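Local atomic coordinates of FOKI restriction endonuclease (Planomicrobium okeanokoites, PDB entry 2FOK), a protein that recognises a specific DNA sequence and, as a metal-dependent type IIS restriction endonuclease, cuts both strands a short distance away from it. Residues Y68-V72 with D108-R112; K241-F247 with E259-F265; E339-T343 with S395-H399. One frame throughout, in Å; residues are numbered along the deposited sequence.

Interaction 1 of 3, residues Y68-V72 with D108-R112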
loop_
_atom_site.group_PDB
_atom_site.type_symbol
_atom_site.label_atom_id
_atom_site.label_comp_id
_atom_site.label_asym_id
_atom_site.label_seq_id
_atom_site.Cartn_x
_atom_site.Cartn_y
_atom_site.Cartn_z
ATOM N N TYR A 68 -6.716 2.786 24.463
ATOM C CA TYR A 68 -7.106 2.235 23.174
ATOM C C TYR A 68 -8.335 1.342 23.314
ATOM O O TYR A 68 -9.314 1.507 22.589
ATOM C CB TYR A 68 -5.954 1.425 22.577
ATOM C CG TYR A 68 -5.894 1.473 21.068
ATOM C CD1 TYR A 68 -6.778 0.718 20.289
ATOM C CD2 TYR A 68 -4.952 2.270 20.418
ATOM C CE1 TYR A 68 -6.723 0.757 18.890
ATOM C CE2 TYR A 68 -4.886 2.318 19.026
ATOM C CZ TYR A 68 -5.775 1.560 18.269
ATOM O OH TYR A 68 -5.710 1.614 16.899
ATOM N N LYS A 69 -8.279 0.406 24.260
ATOM C CA LYS A 69 -9.377 -0.521 24.495
ATOM C C LYS A 69 -10.704 0.174 24.783
ATOM O O LYS A 69 -11.703 -0.081 24.114
ATOM C CB LYS A 69 -9.029 -1.465 25.645
ATOM C CG LYS A 69 -10.068 -2.545 25.860
ATOM C CD LYS A 69 -9.473 -3.819 26.403
ATOM C CE LYS A 69 -10.525 -4.924 26.453
ATOM N NZ LYS A 69 -11.809 -4.529 25.784
ATOM N N GLU A 70 -10.718 1.054 25.773
ATOM C CA GLU A 70 -11.942 1.774 26.133
ATOM C C GLU A 70 -12.637 2.406 24.916
ATOM O O GLU A 70 -13.864 2.460 24.848
ATOM C CB GLU A 70 -11.620 2.864 27.168
ATOM C CG GLU A 70 -11.415 2.357 28.587
ATOM C CD GLU A 70 -10.432 3.211 29.377
ATOM O OE1 GLU A 70 -10.130 4.341 28.941
ATOM O OE2 GLU A 70 -9.956 2.757 30.438
ATOM N N LEU A 71 -11.845 2.885 23.958
ATOM C CA LEU A 71 -12.372 3.514 22.745
ATOM C C LEU A 71 -12.782 2.531 21.641
ATOM O O LEU A 71 -13.842 2.668 21.043
ATOM C CB LEU A 71 -11.333 4.474 22.159
ATOM C CG LEU A 71 -11.175 5.866 22.779
ATOM C CD1 LEU A 71 -9.749 6.380 22.559
ATOM C CD2 LEU A 71 -12.170 6.802 22.144
ATOM N N VAL A 72 -11.934 1.542 21.375
ATOM C CA VAL A 72 -12.192 0.584 20.310
ATOM C C VAL A 72 -12.901 -0.711 20.706
ATOM O O VAL A 72 -13.740 -1.221 19.954
ATOM C CB VAL A 72 -10.863 0.263 19.576
ATOM C CG1 VAL A 72 -11.030 -0.921 18.634
ATOM C CG2 VAL A 72 -10.417 1.498 18.801
ATOM N N ASP A 108 -11.849 1.933 14.763
ATOM C CA ASP A 108 -10.416 2.127 14.625
ATOM C C ASP A 108 -10.053 3.099 13.503
ATOM O O ASP A 108 -9.111 3.868 13.636
ATOM C CB ASP A 108 -9.740 0.784 14.376
ATOM C CG ASP A 108 -8.287 0.793 14.757
ATOM O OD1 ASP A 108 -7.990 0.953 15.961
ATOM O OD2 ASP A 108 -7.439 0.644 13.852
ATOM N N GLY A 109 -10.787 3.067 12.395
ATOM C CA GLY A 109 -10.478 3.983 11.315
ATOM C C GLY A 109 -10.667 5.408 11.808
ATOM O O GLY A 109 -9.829 6.278 11.573
ATOM N N PHE A 110 -11.780 5.632 12.503
ATOM C CA PHE A 110 -12.130 6.932 13.061
ATOM C C PHE A 110 -11.094 7.385 14.090
ATOM O O PHE A 110 -10.792 8.568 14.191
ATOM C CB PHE A 110 -13.512 6.857 13.723
ATOM C CG PHE A 110 -14.655 7.142 12.786
ATOM C CD1 PHE A 110 -14.779 8.386 12.173
ATOM C CD2 PHE A 110 -15.603 6.163 12.510
ATOM C CE1 PHE A 110 -15.833 8.651 11.299
ATOM C CE2 PHE A 110 -16.651 6.418 11.642
ATOM C CZ PHE A 110 -16.768 7.669 11.033
ATOM N N LEU A 111 -10.569 6.447 14.868
ATOM C CA LEU A 111 -9.550 6.786 15.862
ATOM C C LEU A 111 -8.282 7.208 15.109
ATOM O O LEU A 111 -7.657 8.229 15.419
ATOM C CB LEU A 111 -9.260 5.569 16.756
ATOM C CG LEU A 111 -8.200 5.706 17.859
ATOM C CD1 LEU A 111 -8.792 5.318 19.190
ATOM C CD2 LEU A 111 -7.006 4.829 17.548
ATOM N N ARG A 112 -7.924 6.410 14.106
ATOM C CA ARG A 112 -6.749 6.648 13.277
ATOM C C ARG A 112 -6.878 7.967 12.531
ATOM O O ARG A 112 -5.892 8.680 12.339
ATOM C CB ARG A 112 -6.562 5.483 12.292
ATOM C CG ARG A 112 -5.996 4.222 12.953
ATOM C CD ARG A 112 -6.039 2.994 12.047
ATOM N NE ARG A 112 -5.008 3.048 11.013
ATOM C CZ ARG A 112 -4.308 2.003 10.577
ATOM N NH1 ARG A 112 -4.514 0.786 11.076
ATOM N NH2 ARG A 112 -3.393 2.178 9.633
#
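Two helices of the first recognition subdomain meet here, the short helix 68-72 offering Tyr68, Leu71 and Val72 to Asp108 and Leu111 of helix 104-116. The segment axes stay 10.7 Å apart and run at 124° to each other; the gap is bridged by side chains, and Tyr68 crosses it with its hydroxyl. Tyr68 OH donates a 2.6 Å hydrogen bond to Asp108 OD1, which accepts on its syn lone pair, the side facing the other carboxylate oxygen. OD1 lies at the edge of the tyrosine ring, near its plane and 3.2 Å from Tyr68 CE1, while the carboxylate is turned 43° out of the ring plane. Asp108 can meet the phenol because its CG is anti to the backbone N (chi1 -157°). Both segments belong to a recognition subdomain of the helix-turn-helix clan, and the apolar half of the contact is part of its buried core, built from helices and a strand. There Leu111 splits its two methyls between partners. CD2 sits obliquely by the phenol end of Tyr68, 3.6 Å from CZ, and CD1 meets Leu71 CD1 at 3.7 Å, the two leucines crossing at about a right angle. Val72 CG2 fills in beside them, 4.2 Å from Leu111 CD1 and 3.8 Å from Asp108 OD1; a methyl thus packs against the oxygen that accepts the hydrogen bond. Ile88 of helix 87-91 and Phe129 of strand 128-131 each touch both leucines. Arg6 makes a cation-pi contact with the ring of Tyr68.

Interaction 2 of 3, residues K241-F247 with E259-F265; sequences KQGKKEF and EFISHAF
Ser262 O is held by two donors: Gln242 NE2 reaches it from the facing strand at 3.1 Å, and Ala264 N adds a weak bond from within its own segment, across the inverse gamma turn centred on His263. The Gln242 hydrogen bond is nearly straight (165° at the hydrogen); Ser262 O lies in the plane of the Gln242 amide, although NE2 sits well above the carbonyl plane. Gln242 gets there as an extended chain with CG opposite the backbone N (chi1 -161°). It runs alongside Phe265, with Gln242 CG 3.3 Å from Phe265 CE2, and brings NE2 to the edge of the His263 ring. In the loop, Lys244 bends over Phe260, on the Gln242 face of the sheet: Lys244 CE lies above one face of the ring, 3.5 Å from Phe260 CD2, and NZ makes a cation-pi contact 4.2 Å from the centroid. The same NZ is modelled very close to Glu246 OE2 in a salt bridge; bridge and ring probably hold the ammonium in place. On the reverse side Phe247 CE1 packs on Ile261 CG1 at 3.8 Å, with Leu201 of helix 197-205 also against the phenylalanine, while Lys245 sends its NZ to His174 O. Paired backbone bonds join Lys245 with Ile261 and Phe247 with Glu259. Gln242 pairs with Phe265 in a register shifted by one residue, the loops at 243-244 and 262-263 absorbing the change. An antiparallel beta hairpin interrupted in this way, packed on helices, is consistent with the wing of a winged-helix domain.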
loop_
_atom_site.group_PDB
_atom_site.type_symbol
_atom_site.label_atom_id
_atom_site.label_comp_id
_atom_site.label_asym_id
_atom_site.label_seq_id
_atom_site.Cartn_x
_atom_site.Cartn_y
_atom_site.Cartn_z
ATOM N N LYS A 241 -9.813 18.614 -6.818
ATOM C CA LYS A 241 -11.081 18.351 -7.494
ATOM C C LYS A 241 -11.109 16.921 -8.017
ATOM O O LYS A 241 -10.245 16.527 -8.793
ATOM C CB LYS A 241 -11.288 19.311 -8.664
ATOM C CG LYS A 241 -12.736 19.355 -9.172
ATOM C CD LYS A 241 -12.808 19.729 -10.650
ATOM C CE LYS A 241 -12.116 21.072 -10.947
ATOM N NZ LYS A 241 -10.909 20.951 -11.837
ATOM N N GLN A 242 -12.094 16.140 -7.588
ATOM C CA GLN A 242 -12.216 14.762 -8.048
ATOM C C GLN A 242 -13.126 14.702 -9.266
ATOM O O GLN A 242 -14.248 15.203 -9.242
ATOM C CB GLN A 242 -12.782 13.867 -6.944
ATOM C CG GLN A 242 -12.532 12.383 -7.168
ATOM C CD GLN A 242 -13.457 11.504 -6.347
ATOM O OE1 GLN A 242 -13.640 11.725 -5.149
ATOM N NE2 GLN A 242 -14.044 10.502 -6.985
ATOM N N GLY A 243 -12.622 14.088 -10.332
ATOM C CA GLY A 243 -13.371 13.963 -11.568
ATOM C C GLY A 243 -12.820 12.786 -12.344
ATOM O O GLY A 243 -11.607 12.554 -12.346
ATOM N N LYS A 244 -13.699 12.037 -13.003
ATOM C CA LYS A 244 -13.267 10.874 -13.757
ATOM C C LYS A 244 -12.292 11.192 -14.882
ATOM O O LYS A 244 -12.401 12.209 -15.553
ATOM C CB LYS A 244 -14.474 10.134 -14.328
ATOM C CG LYS A 244 -15.033 10.748 -15.598
ATOM C CD LYS A 244 -16.542 10.830 -15.540
ATOM C CE LYS A 244 -17.168 9.639 -16.217
ATOM N NZ LYS A 244 -16.799 9.591 -17.654
ATOM N N LYS A 245 -11.330 10.299 -15.067
ATOM C CA LYS A 245 -10.337 10.423 -16.113
ATOM C C LYS A 245 -10.781 9.414 -17.175
ATOM O O LYS A 245 -11.310 8.352 -16.841
ATOM C CB LYS A 245 -8.959 10.065 -15.551
ATOM C CG LYS A 245 -7.806 10.184 -16.519
ATOM C CD LYS A 245 -6.561 10.671 -15.784
ATOM C CE LYS A 245 -5.280 10.068 -16.360
ATOM N NZ LYS A 245 -4.434 11.068 -17.080
ATOM N N GLU A 246 -10.588 9.744 -18.448
ATOM C CA GLU A 246 -10.999 8.846 -19.525
ATOM C C GLU A 246 -9.825 8.261 -20.287
ATOM O O GLU A 246 -8.749 8.855 -20.337
ATOM C CB GLU A 246 -11.925 9.577 -20.491
ATOM C CG GLU A 246 -13.153 10.160 -19.820
ATOM C CD GLU A 246 -14.432 9.589 -20.375
ATOM O OE1 GLU A 246 -14.588 9.580 -21.616
ATOM O OE2 GLU A 246 -15.282 9.147 -19.572
ATOM N N PHE A 247 -10.042 7.093 -20.883
ATOM C CA PHE A 247 -9.000 6.412 -21.639
ATOM C C PHE A 247 -9.536 5.707 -22.884
ATOM O O PHE A 247 -10.713 5.363 -22.959
ATOM C CB PHE A 247 -8.309 5.372 -20.755
ATOM C CG PHE A 247 -7.785 5.919 -19.457
ATOM C CD1 PHE A 247 -8.596 5.969 -18.331
ATOM C CD2 PHE A 247 -6.462 6.346 -19.351
ATOM C CE1 PHE A 247 -8.099 6.430 -17.125
ATOM C CE2 PHE A 247 -5.954 6.810 -18.144
ATOM C CZ PHE A 247 -6.770 6.850 -17.030
ATOM N N GLU A 259 -12.755 3.604 -21.694
ATOM C CA GLU A 259 -12.892 3.383 -20.264
ATOM C C GLU A 259 -12.599 4.667 -19.508
ATOM O O GLU A 259 -11.993 5.590 -20.048
ATOM C CB GLU A 259 -11.938 2.268 -19.808
ATOM C CG GLU A 259 -12.103 0.950 -20.566
ATOM C CD GLU A 259 -13.460 0.291 -20.321
ATOM O OE1 GLU A 259 -14.021 0.468 -19.219
ATOM O OE2 GLU A 259 -13.967 -0.403 -21.230
ATOM N N PHE A 260 -13.045 4.718 -18.257
ATOM C CA PHE A 260 -12.839 5.879 -17.399
ATOM C C PHE A 260 -12.614 5.443 -15.961
ATOM O O PHE A 260 -13.081 4.381 -15.547
ATOM C CB PHE A 260 -14.054 6.807 -17.458
ATOM C CG PHE A 260 -15.264 6.275 -16.735
ATOM C CD1 PHE A 260 -16.119 5.368 -17.354
ATOM C CD2 PHE A 260 -15.551 6.687 -15.434
ATOM C CE1 PHE A 260 -17.255 4.877 -16.679
ATOM C CE2 PHE A 260 -16.673 6.204 -14.755
ATOM C CZ PHE A 260 -17.527 5.300 -15.376
ATOM N N ILE A 261 -11.881 6.268 -15.216
ATOM C CA ILE A 261 -11.599 6.023 -13.804
ATOM C C ILE A 261 -12.175 7.224 -13.047
ATOM O O ILE A 261 -11.759 8.363 -13.273
ATOM C CB ILE A 261 -10.079 5.932 -13.532
ATOM C CG1 ILE A 261 -9.510 4.634 -14.119
ATOM C CG2 ILE A 261 -9.813 5.998 -12.041
ATOM C CD1 ILE A 261 -10.251 3.389 -13.703
ATOM N N SER A 262 -13.133 6.973 -12.159
ATOM C CA SER A 262 -13.761 8.054 -11.408
ATOM C C SER A 262 -12.920 8.589 -10.251
ATOM O O SER A 262 -13.115 9.720 -9.805
ATOM C CB SER A 262 -15.113 7.589 -10.888
ATOM O OG SER A 262 -15.519 6.411 -11.554
ATOM N N HIS A 263 -11.989 7.777 -9.764
ATOM C CA HIS A 263 -11.127 8.186 -8.669
ATOM C C HIS A 263 -9.891 8.868 -9.221
ATOM O O HIS A 263 -8.778 8.345 -9.145
ATOM C CB HIS A 263 -10.732 6.978 -7.814
ATOM C CG HIS A 263 -11.877 6.379 -7.055
ATOM N ND1 HIS A 263 -11.946 5.037 -6.744
ATOM C CD2 HIS A 263 -13.010 6.935 -6.564
ATOM C CE1 HIS A 263 -13.070 4.792 -6.096
ATOM N NE2 HIS A 263 -13.735 5.927 -5.974
ATOM N N ALA A 264 -10.107 10.040 -9.801
ATOM C CA ALA A 264 -9.031 10.840 -10.367
ATOM C C ALA A 264 -9.171 12.211 -9.739
ATOM O O ALA A 264 -10.265 12.605 -9.367
ATOM C CB ALA A 264 -9.174 10.929 -11.866
ATOM N N PHE A 265 -8.065 12.936 -9.615
ATOM C CA PHE A 265 -8.093 14.256 -8.989
ATOM C C PHE A 265 -7.203 15.254 -9.723
ATOM O O PHE A 265 -6.357 14.869 -10.532
ATOM C CB PHE A 265 -7.645 14.146 -7.520
ATOM C CG PHE A 265 -8.264 12.988 -6.771
ATOM C CD1 PHE A 265 -7.834 11.683 -6.993
ATOM C CD2 PHE A 265 -9.305 13.202 -5.880
ATOM C CE1 PHE A 265 -8.441 10.610 -6.347
ATOM C CE2 PHE A 265 -9.918 12.141 -5.226
ATOM C CZ PHE A 265 -9.490 10.840 -5.460
#

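Interaction 3 of 3, residues E339-T343 with S395-H399; sequences EVIET and SELRH
Thr343 and Ser395 meet hydroxyl to hydroxyl in the tighter, more buried half of this contact, OG1 2.9 Å from OG in a hydrogen bond that either could donate. Beside them Arg398 crosses Thr343 at about a right angle, with Arg398 CD 3.4 Å from Glu342 O. Its NE, 3.7 Å from Thr343 OG1, is buried with no hydrogen-bond partner, whereas NH1 has a long, weak ion pair with Glu410. Glu342 links this half to the looser one: its CG rests 3.2 Å from Arg398 O, an oxygen hydrogen-bonded to His406. On the solvent side stands His399, the first residue past helix 389-398, its ring turned to lie beside the carbonyl carbon (chi1 178°). ND1 donates to Glu342 OE2, which lies at the ring edge, the carboxylate plane turned 69° from the ring. That oxygen is modelled too close to Val340 CG1, so the exact length of the bond is doubtful. Shortening Glu342 to an alanine removes the carboxylate facing His399 ND1, which would probably leave the ring less fixed and open a gap beside Arg398 O. The opening turn of a D3 helix thus docks on the last turn of a cleavage-domain helix, consistent with the interdomain interface by which FokI keeps its nuclease domain against the recognition part.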
loop_
_atom_site.group_PDB
_atom_site.type_symbol
_atom_site.label_atom_id
_atom_site.label_comp_id
_atom_site.label_asym_id
_atom_site.label_seq_id
_atom_site.Cartn_x
_atom_site.Cartn_y
_atom_site.Cartn_z
ATOM N N GLU A 339 23.541 -0.668 8.686
ATOM C CA GLU A 339 22.808 -0.697 7.428
ATOM C C GLU A 339 23.697 -0.494 6.208
ATOM O O GLU A 339 24.798 0.040 6.306
ATOM C CB GLU A 339 21.710 0.371 7.450
ATOM C CG GLU A 339 20.300 -0.181 7.364
ATOM C CD GLU A 339 20.122 -1.438 8.188
ATOM O OE1 GLU A 339 19.814 -1.324 9.398
ATOM O OE2 GLU A 339 20.293 -2.538 7.623
ATOM N N VAL A 340 23.200 -0.932 5.055
ATOM C CA VAL A 340 23.910 -0.802 3.786
ATOM C C VAL A 340 23.374 0.449 3.094
ATOM O O VAL A 340 22.187 0.750 3.192
ATOM C CB VAL A 340 23.664 -2.042 2.901
ATOM C CG1 VAL A 340 23.900 -1.706 1.445
ATOM C CG2 VAL A 340 24.567 -3.182 3.350
ATOM N N ILE A 341 24.245 1.173 2.397
ATOM C CA ILE A 341 23.852 2.417 1.723
ATOM C C ILE A 341 22.525 2.404 0.948
ATOM O O ILE A 341 21.783 3.390 0.989
ATOM C CB ILE A 341 24.969 2.921 0.742
ATOM C CG1 ILE A 341 26.264 3.225 1.506
ATOM C CG2 ILE A 341 24.505 4.166 0.014
ATOM C CD1 ILE A 341 26.198 4.449 2.405
ATOM N N GLU A 342 22.218 1.320 0.239
ATOM C CA GLU A 342 20.976 1.289 -0.535
ATOM C C GLU A 342 19.704 1.009 0.266
ATOM O O GLU A 342 18.601 1.220 -0.228
ATOM C CB GLU A 342 21.085 0.307 -1.706
ATOM C CG GLU A 342 22.000 -0.858 -1.454
ATOM C CD GLU A 342 23.425 -0.556 -1.829
ATOM O OE1 GLU A 342 23.693 -0.272 -3.014
ATOM O OE2 GLU A 342 24.279 -0.599 -0.930
ATOM N N THR A 343 19.852 0.525 1.491
ATOM C CA THR A 343 18.690 0.290 2.336
ATOM C C THR A 343 18.325 1.673 2.867
ATOM O O THR A 343 17.152 2.036 2.933
ATOM C CB THR A 343 19.014 -0.629 3.534
ATOM O OG1 THR A 343 19.000 -2.001 3.114
ATOM C CG2 THR A 343 17.975 -0.447 4.630
ATOM N N SER A 395 17.969 -6.616 2.260
ATOM C CA SER A 395 19.185 -5.836 2.333
ATOM C C SER A 395 20.251 -6.390 1.406
ATOM O O SER A 395 20.903 -5.634 0.687
ATOM C CB SER A 395 19.704 -5.821 3.762
ATOM O OG SER A 395 20.071 -4.502 4.138
ATOM N N GLU A 396 20.416 -7.713 1.416
ATOM C CA GLU A 396 21.405 -8.365 0.563
ATOM C C GLU A 396 21.163 -8.065 -0.903
ATOM O O GLU A 396 22.071 -7.647 -1.595
ATOM C CB GLU A 396 21.400 -9.880 0.768
ATOM C CG GLU A 396 22.514 -10.592 0.009
ATOM C CD GLU A 396 22.129 -11.984 -0.458
ATOM O OE1 GLU A 396 21.265 -12.615 0.191
ATOM O OE2 GLU A 396 22.697 -12.450 -1.475
ATOM N N LEU A 397 19.926 -8.243 -1.357
ATOM C CA LEU A 397 19.560 -8.017 -2.754
ATOM C C LEU A 397 19.528 -6.560 -3.224
ATOM O O LEU A 397 19.606 -6.287 -4.429
ATOM C CB LEU A 397 18.209 -8.683 -3.038
ATOM C CG LEU A 397 18.143 -10.214 -2.897
ATOM C CD1 LEU A 397 16.698 -10.675 -3.075
ATOM C CD2 LEU A 397 19.038 -10.878 -3.934
ATOM N N ARG A 398 19.374 -5.624 -2.291
ATOM C CA ARG A 398 19.360 -4.200 -2.642
ATOM C C ARG A 398 20.804 -3.788 -2.886
ATOM O O ARG A 398 21.092 -2.956 -3.747
ATOM C CB ARG A 398 18.767 -3.360 -1.503
ATOM C CG ARG A 398 17.420 -2.744 -1.862
ATOM C CD ARG A 398 16.958 -1.734 -0.834
ATOM N NE ARG A 398 16.553 -2.383 0.406
ATOM C CZ ARG A 398 15.299 -2.674 0.716
ATOM N NH1 ARG A 398 14.314 -2.375 -0.128
ATOM N NH2 ARG A 398 15.031 -3.254 1.875
ATOM N N HIS A 399 21.705 -4.385 -2.113
ATOM C CA HIS A 399 23.133 -4.143 -2.230
ATOM C C HIS A 399 23.728 -5.323 -3.001
ATOM O O HIS A 399 24.546 -6.081 -2.476
ATOM C CB HIS A 399 23.755 -4.073 -0.847
ATOM C CG HIS A 399 25.236 -3.862 -0.858
ATOM N ND1 HIS A 399 25.808 -2.625 -1.064
ATOM C CD2 HIS A 399 26.263 -4.730 -0.713
ATOM C CE1 HIS A 399 27.124 -2.741 -1.044
ATOM N NE2 HIS A 399 27.426 -4.009 -0.833
#

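The three contacts follow one another along the chain and lie far apart, with no atoms touching. Interaction 1 belongs to the first recognition subdomain and interaction 2 to the second; their centres are 33 Å apart and their nearest atoms about 17 Å. Interaction 3 differs in kind, because it joins D3 to the cleavage domain instead of building one subdomain. Its centre lies 37 Å from that of interaction 1 and 38 Å from that of interaction 2, which sits on the opposite side of the chain's centre. Interactions 1 and 2 lie within subdomains that probably recognise DNA, whereas interaction 3 probably bears on how the PDDEXK-type nuclease domain sits against D3.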